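Local coordinates for beta-carbonic anhydrase (Methanothermobacter thermautotrophicus, PDB 1G5C), which catalyses the reversible hydration of carbon dioxide to bicarbonate as a zinc-dependent beta-class carbonic anhydrase, at residues D39-E42 against R43-I47. Numbering follows the deposited sequence.
Sequences DLLE and RALGI
Backbone bonds from Arg43 N to Asp39 O (3.1 Å, almost straight), Ala44 N to Leu40 O and Leu45 N to Leu41 O wind a short helix, which a Schellman motif at Gly46, with positive phi, closes through Ile47 N to Glu42 O at 2.8 Å and Gly46 N to Arg43 O. The side chain of Asp39, at the N-cap position, makes no capping bond; its OD1 instead takes Arg43 NH1 in a salt bridge of 2.9 Å. OD1 lies in the guanidinium plane, yet NH1 comes from above the carboxylate, the two planes standing 90° apart. The arginine chain bends at chi2 (65°) and again at chi3 (-86°), which lays one guanidinium face over Glu42 CB, 3.4 Å from Arg43 CZ. Helix 40-45 is the helical part of the crossover that joins parallel strands 27-32 and 53-57 in a beta-alpha-beta unit. On its inner side Leu41 CD1 meets Leu45 CD1 at 3.7 Å, and the pair rests on Thr31 and Ile29 of strand 27-32. Arg43 NH2 forms another salt bridge, with Asp39 of the second subunit, and a weak bond to Ile47 O at 3.0 Å. An alanine in place of Asp39 would remove the carboxylate in both subunits, and Arg43 would probably lose its partner at NH1 and its partner across the dimer at NH2, leaving the guanidinium freer to swing off Glu42 CB.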
loop_
_atom_site.group_PDB
_atom_site.type_symbol
_atom_site.label_atom_id
_atom_site.label_comp_id
_atom_site.label_asym_id
_atom_site.label_seq_id
_atom_site.Cartn_x
_atom_site.Cartn_y
_atom_site.Cartn_z
ATOM N N ASP A 39 2.292 -12.855 6.066
ATOM C CA ASP A 39 3.240 -13.731 6.768
ATOM C C ASP A 39 4.097 -14.534 5.793
ATOM O O ASP A 39 5.321 -14.445 5.802
ATOM C CB ASP A 39 2.491 -14.712 7.707
ATOM C CG ASP A 39 3.279 -15.038 8.992
ATOM O OD1 ASP A 39 4.522 -14.908 8.994
ATOM O OD2 ASP A 39 2.647 -15.438 10.011
ATOM N N LEU A 40 3.454 -15.330 4.949
ATOM C CA LEU A 40 4.184 -16.147 3.982
ATOM C C LEU A 40 5.161 -15.346 3.104
ATOM O O LEU A 40 6.319 -15.741 2.924
ATOM C CB LEU A 40 3.197 -16.893 3.083
ATOM C CG LEU A 40 3.761 -17.790 1.971
ATOM C CD1 LEU A 40 4.729 -18.830 2.543
ATOM C CD2 LEU A 40 2.613 -18.492 1.290
ATOM N N LEU A 41 4.706 -14.214 2.572
ATOM C CA LEU A 41 5.564 -13.414 1.693
ATOM C C LEU A 41 6.804 -12.890 2.422
ATOM O O LEU A 41 7.928 -12.937 1.891
ATOM C CB LEU A 41 4.769 -12.249 1.102
ATOM C CG LEU A 41 5.522 -11.384 0.081
ATOM C CD1 LEU A 41 6.089 -12.254 -1.065
ATOM C CD2 LEU A 41 4.562 -10.314 -0.460
ATOM N N GLU A 42 6.597 -12.379 3.629
ATOM C CA GLU A 42 7.701 -11.885 4.440
ATOM C C GLU A 42 8.741 -12.987 4.676
ATOM O O GLU A 42 9.924 -12.770 4.468
ATOM C CB GLU A 42 7.193 -11.397 5.800
ATOM C CG GLU A 42 6.371 -10.115 5.763
ATOM C CD GLU A 42 4.960 -10.315 5.250
ATOM O OE1 GLU A 42 4.383 -11.390 5.480
ATOM O OE2 GLU A 42 4.420 -9.384 4.626
ATOM N N ARG A 43 8.297 -14.153 5.144
ATOM C CA ARG A 43 9.209 -15.281 5.401
ATOM C C ARG A 43 9.861 -15.742 4.089
ATOM O O ARG A 43 11.048 -16.044 4.042
ATOM C CB ARG A 43 8.444 -16.456 6.038
ATOM C CG ARG A 43 8.335 -16.433 7.594
ATOM C CD ARG A 43 7.522 -15.265 8.114
ATOM N NE ARG A 43 8.305 -14.038 8.301
ATOM C CZ ARG A 43 7.785 -12.897 8.751
ATOM N NH1 ARG A 43 6.487 -12.833 9.050
ATOM N NH2 ARG A 43 8.552 -11.827 8.925
ATOM N N ALA A 44 9.086 -15.769 3.016
ATOM C CA ALA A 44 9.612 -16.215 1.734
ATOM C C ALA A 44 10.723 -15.276 1.202
ATOM O O ALA A 44 11.659 -15.727 0.543
ATOM C CB ALA A 44 8.457 -16.339 0.713
ATOM N N LEU A 45 10.622 -13.986 1.505
ATOM C CA LEU A 45 11.613 -13.004 1.060
ATOM C C LEU A 45 12.693 -12.750 2.099
ATOM O O LEU A 45 13.626 -11.986 1.842
ATOM C CB LEU A 45 10.940 -11.657 0.730
ATOM C CG LEU A 45 9.924 -11.626 -0.423
ATOM C CD1 LEU A 45 9.168 -10.315 -0.369
ATOM C CD2 LEU A 45 10.616 -11.802 -1.769
ATOM N N GLY A 46 12.558 -13.362 3.275
ATOM C CA GLY A 46 13.540 -13.160 4.328
ATOM C C GLY A 46 13.441 -11.743 4.858
ATOM O O GLY A 46 14.424 -11.147 5.270
ATOM N N ILE A 47 12.235 -11.201 4.857
ATOM C CA ILE A 47 12.011 -9.839 5.304
ATOM C C ILE A 47 11.343 -9.723 6.676
ATOM O O ILE A 47 10.600 -10.606 7.096
ATOM C CB ILE A 47 11.195 -9.101 4.231
ATOM C CG1 ILE A 47 12.111 -8.841 3.027
ATOM C CG2 ILE A 47 10.593 -7.822 4.787
ATOM C CD1 ILE A 47 11.451 -8.123 1.868
HETATM O O HOH W 1 3.960 -10.625 8.566
#